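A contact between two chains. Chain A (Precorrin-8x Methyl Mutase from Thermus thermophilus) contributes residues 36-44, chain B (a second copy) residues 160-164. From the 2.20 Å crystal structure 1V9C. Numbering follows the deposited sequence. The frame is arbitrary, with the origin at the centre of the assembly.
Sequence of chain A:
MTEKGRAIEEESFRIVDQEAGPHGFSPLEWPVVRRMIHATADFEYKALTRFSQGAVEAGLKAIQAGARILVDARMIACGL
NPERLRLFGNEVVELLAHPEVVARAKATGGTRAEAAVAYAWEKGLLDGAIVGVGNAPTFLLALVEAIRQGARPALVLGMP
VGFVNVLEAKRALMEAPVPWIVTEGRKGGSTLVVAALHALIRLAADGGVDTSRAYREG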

ATOM      1  N   MET A  36      -9.804   4.766   5.970  1.00 18.56           N
ATOM      2  CA  MET A  36      -8.864   3.691   6.249  1.00 20.32           C
ATOM      3  C   MET A  36      -9.533   2.352   6.024  1.00 23.00           C
ATOM      4  O   MET A  36      -8.912   1.416   5.532  1.00 26.42           O
ATOM      5  CB  MET A  36      -8.354   3.781   7.694  1.00 24.75           C
ATOM      6  CG  MET A  36      -7.411   4.962   7.965  1.00 30.64           C
ATOM      7  SD  MET A  36      -7.072   5.286   9.742  1.00 31.97           S
ATOM      8  CE  MET A  36      -6.323   3.737  10.233  1.00 23.86           C
ATOM      9  N   ILE A  37     -10.803   2.263   6.412  1.00 28.84           N
ATOM     10  CA  ILE A  37     -11.595   1.044   6.233  1.00 27.17           C
ATOM     11  C   ILE A  37     -11.776   0.857   4.735  1.00 23.89           C
ATOM     12  O   ILE A  37     -11.591  -0.230   4.188  1.00 28.21           O
ATOM     13  CB  ILE A  37     -13.010   1.199   6.828  1.00 30.07           C
ATOM     14  CG1 ILE A  37     -12.941   1.343   8.346  1.00 29.49           C
ATOM     15  CG2 ILE A  37     -13.868   0.020   6.429  1.00 28.27           C
ATOM     16  CD1 ILE A  37     -14.203   1.895   8.936  1.00 32.08           C
ATOM     17  N   HIS A  38     -12.164   1.945   4.093  1.00 24.68           N
ATOM     18  CA  HIS A  38     -12.408   1.969   2.663  1.00 28.96           C
ATOM     19  C   HIS A  38     -11.204   1.485   1.858  1.00 30.75           C
ATOM     20  O   HIS A  38     -11.361   0.771   0.871  1.00 35.19           O
ATOM     21  CB  HIS A  38     -12.768   3.390   2.260  1.00 31.13           C
ATOM     22  CG  HIS A  38     -12.597   3.674   0.802  1.00 37.96           C
ATOM     23  ND1 HIS A  38     -13.564   3.379  -0.132  1.00 40.32           N
ATOM     24  CD2 HIS A  38     -11.587   4.271   0.125  1.00 39.25           C
ATOM     25  CE1 HIS A  38     -13.161   3.788  -1.323  1.00 41.71           C
ATOM     26  NE2 HIS A  38     -11.965   4.334  -1.193  1.00 42.92           N
ATOM     27  N   ALA A  39     -10.008   1.861   2.300  1.00 28.31           N
ATOM     28  CA  ALA A  39      -8.781   1.518   1.597  1.00 25.84           C
ATOM     29  C   ALA A  39      -8.324   0.091   1.794  1.00 24.34           C
ATOM     30  O   ALA A  39      -7.518  -0.402   1.014  1.00 24.55           O
ATOM     31  CB  ALA A  39      -7.654   2.487   2.007  1.00 24.56           C
ATOM     32  N   THR A  40      -8.845  -0.574   2.823  1.00 20.23           N
ATOM     33  CA  THR A  40      -8.454  -1.947   3.116  1.00 16.55           C
ATOM     34  C   THR A  40      -9.580  -3.008   3.105  1.00 17.91           C
ATOM     35  O   THR A  40      -9.296  -4.199   3.143  1.00 19.22           O
ATOM     36  CB  THR A  40      -7.814  -2.019   4.507  1.00 21.48           C
ATOM     37  OG1 THR A  40      -8.814  -1.687   5.486  1.00 18.86           O
ATOM     38  CG2 THR A  40      -6.637  -1.007   4.625  1.00 19.78           C
ATOM     39  N   ALA A  41     -10.833  -2.577   3.064  1.00 18.11           N
ATOM     40  CA  ALA A  41     -11.974  -3.491   3.147  1.00 26.22           C
ATOM     41  C   ALA A  41     -11.816  -4.296   4.446  1.00 29.30           C
ATOM     42  O   ALA A  41     -12.185  -5.460   4.521  1.00 32.64           O
ATOM     43  CB  ALA A  41     -12.017  -4.421   1.950  1.00 24.68           C
ATOM     44  N   ASP A  42     -11.243  -3.656   5.462  1.00 30.66           N
ATOM     45  CA  ASP A  42     -11.015  -4.283   6.760  1.00 32.38           C
ATOM     46  C   ASP A  42     -11.686  -3.430   7.845  1.00 32.93           C
ATOM     47  O   ASP A  42     -11.127  -2.421   8.280  1.00 30.27           O
ATOM     48  CB  ASP A  42      -9.511  -4.378   7.035  1.00 28.87           C
ATOM     49  CG  ASP A  42      -9.200  -5.196   8.256  1.00 34.50           C
ATOM     50  OD1 ASP A  42     -10.002  -5.133   9.210  1.00 36.68           O
ATOM     51  OD2 ASP A  42      -8.155  -5.893   8.273  1.00 35.84           O
ATOM     52  N   PHE A  43     -12.884  -3.835   8.267  1.00 32.61           N
ATOM     53  CA  PHE A  43     -13.645  -3.102   9.285  1.00 33.94           C
ATOM     54  C   PHE A  43     -13.008  -3.097  10.670  1.00 31.23           C
ATOM     55  O   PHE A  43     -13.363  -2.284  11.514  1.00 32.35           O
ATOM     56  CB  PHE A  43     -15.085  -3.633   9.372  1.00 31.11           C
ATOM     57  CG  PHE A  43     -15.936  -3.246   8.203  1.00 31.02           C
ATOM     58  CD1 PHE A  43     -15.913  -3.993   7.029  1.00 34.82           C
ATOM     59  CD2 PHE A  43     -16.708  -2.091   8.246  1.00 31.99           C
ATOM     60  CE1 PHE A  43     -16.647  -3.589   5.912  1.00 35.98           C
ATOM     61  CE2 PHE A  43     -17.446  -1.675   7.137  1.00 35.16           C
ATOM     62  CZ  PHE A  43     -17.417  -2.423   5.968  1.00 36.53           C
ATOM     63  N   GLU A  44     -12.057  -3.994  10.887  1.00 31.27           N
ATOM     64  CA  GLU A  44     -11.348  -4.068  12.152  1.00 32.50           C
ATOM     65  C   GLU A  44     -10.640  -2.739  12.487  1.00 34.74           C
ATOM     66  O   GLU A  44     -10.201  -2.530  13.613  1.00 37.51           O
ATOM     67  CB  GLU A  44     -10.340  -5.214  12.092  1.00 32.07           C
ATOM     68  CG  GLU A  44      -9.617  -5.540  13.392  1.00 37.89           C
ATOM     69  CD  GLU A  44      -8.653  -6.704  13.221  1.00 41.57           C
ATOM     70  OE1 GLU A  44      -8.110  -7.223  14.220  1.00 43.89           O
ATOM     71  OE2 GLU A  44      -8.433  -7.102  12.062  1.00 51.95           O
TER
ATOM     72  N   PRO B 160      -7.858  -6.153  -6.460  1.00 22.37           N
ATOM     73  CA  PRO B 160      -8.410  -4.813  -6.215  1.00 21.88           C
ATOM     74  C   PRO B 160      -9.075  -4.868  -4.821  1.00 25.53           C
ATOM     75  O   PRO B 160      -9.509  -5.934  -4.379  1.00 23.14           O
ATOM     76  CB  PRO B 160      -9.472  -4.647  -7.309  1.00 24.14           C
ATOM     77  CG  PRO B 160      -9.169  -5.711  -8.311  1.00 20.55           C
ATOM     78  CD  PRO B 160      -8.626  -6.854  -7.498  1.00 24.07           C
ATOM     79  N   VAL B 161      -9.149  -3.738  -4.134  1.00 21.29           N
ATOM     80  CA  VAL B 161      -9.779  -3.700  -2.819  1.00 24.76           C
ATOM     81  C   VAL B 161     -10.951  -2.752  -2.987  1.00 28.44           C
ATOM     82  O   VAL B 161     -10.894  -1.859  -3.819  1.00 32.52           O
ATOM     83  CB  VAL B 161      -8.779  -3.176  -1.737  1.00 21.64           C
ATOM     84  CG1 VAL B 161      -8.228  -1.850  -2.169  1.00 16.74           C
ATOM     85  CG2 VAL B 161      -9.463  -3.060  -0.342  1.00 17.41           C
ATOM     86  N   GLY B 162     -12.034  -2.960  -2.250  1.00 33.18           N
ATOM     87  CA  GLY B 162     -13.159  -2.054  -2.401  1.00 36.84           C
ATOM     88  C   GLY B 162     -14.552  -2.645  -2.325  1.00 40.63           C
ATOM     89  O   GLY B 162     -14.734  -3.843  -2.095  1.00 40.43           O
ATOM     90  N   PHE B 163     -15.537  -1.784  -2.556  1.00 41.81           N
ATOM     91  CA  PHE B 163     -16.944  -2.153  -2.469  1.00 45.42           C
ATOM     92  C   PHE B 163     -17.741  -1.956  -3.761  1.00 46.27           C
ATOM     93  O   PHE B 163     -18.948  -2.203  -3.804  1.00 47.40           O
ATOM     94  CB  PHE B 163     -17.580  -1.347  -1.335  1.00 45.85           C
ATOM     95  CG  PHE B 163     -16.895  -1.527  -0.005  1.00 45.64           C
ATOM     96  CD1 PHE B 163     -17.404  -2.412   0.943  1.00 41.53           C
ATOM     97  CD2 PHE B 163     -15.729  -0.823   0.292  1.00 47.27           C
ATOM     98  CE1 PHE B 163     -16.769  -2.594   2.162  1.00 42.11           C
ATOM     99  CE2 PHE B 163     -15.079  -0.997   1.513  1.00 45.21           C
ATOM    100  CZ  PHE B 163     -15.603  -1.887   2.452  1.00 45.11           C
ATOM    101  N   VAL B 164     -17.071  -1.524  -4.819  1.00 45.98           N
ATOM    102  CA  VAL B 164     -17.753  -1.307  -6.085  1.00 47.00           C
ATOM    103  C   VAL B 164     -17.054  -2.008  -7.249  1.00 45.03           C
ATOM    104  O   VAL B 164     -15.950  -1.619  -7.630  1.00 44.79           O
ATOM    105  CB  VAL B 164     -17.853   0.211  -6.397  1.00 51.06           C
ATOM    106  CG1 VAL B 164     -18.654   0.433  -7.665  1.00 49.87           C
ATOM    107  CG2 VAL B 164     -18.503   0.945  -5.229  1.00 51.60           C
TER
HETATM  108  O   HOH W   1     -11.200   0.931  -2.445  1.00 37.91           O

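What does Val B161 find as chain B reaches the end of the chain A helix? Its CA-to-CB bond points toward chain A, and with chi1 at 54° (p) its CG2 methyl settles against the backbone where the helix gives way to a turn. Val B161 CG2 lies 3.4 Å from Thr A40 C, 3.6 Å from Ala A39 O and 3.7 Å from Ala A41 CB. Ala A41, the first residue to leave helical geometry, has positive phi and directs its small methyl toward chain B, an apolar partner for the valine.

Does any polar link join the backbones here? No direct hydrogen bond crosses between the stretches, but water 1 lies between two carbonyls, 3.1 Å from Val B161 O and, by a weak bond, 3.3 Å from His A38 O.

Why is the next residue a glycine? Gly B162 has phi/psi of 143/-176, where a CB would be jammed against the carbonyl oxygen of Val B161. The requirement is therefore conformational: an ideal CB would still be 5.3 Å from His A38 O. The bare backbone passes close to chain A, with Gly B162 N 4.4 Å from Ala A41 CB.

How does Phe B163 complete the contact? Its CA-to-CB bond points sideways, yet at chi1 -56° (m) the ring reaches chain A; Phe B163 as a whole has 88 Å² covered, the largest share of the 303 Å² buried by both sides. The ring edge meets the helix backbone, with Phe B163 CE2 4.2 Å from His A38 CA, while Phe B163 CZ lies 4.0 Å from Ala A41 CA. Phe A43 meets it rim to rim, the planes at 81° and Phe A43 CZ 3.9 Å from Phe B163 CE1. The contact thus rests mainly on apolar packing, for which these flat rings and small methyls are well suited.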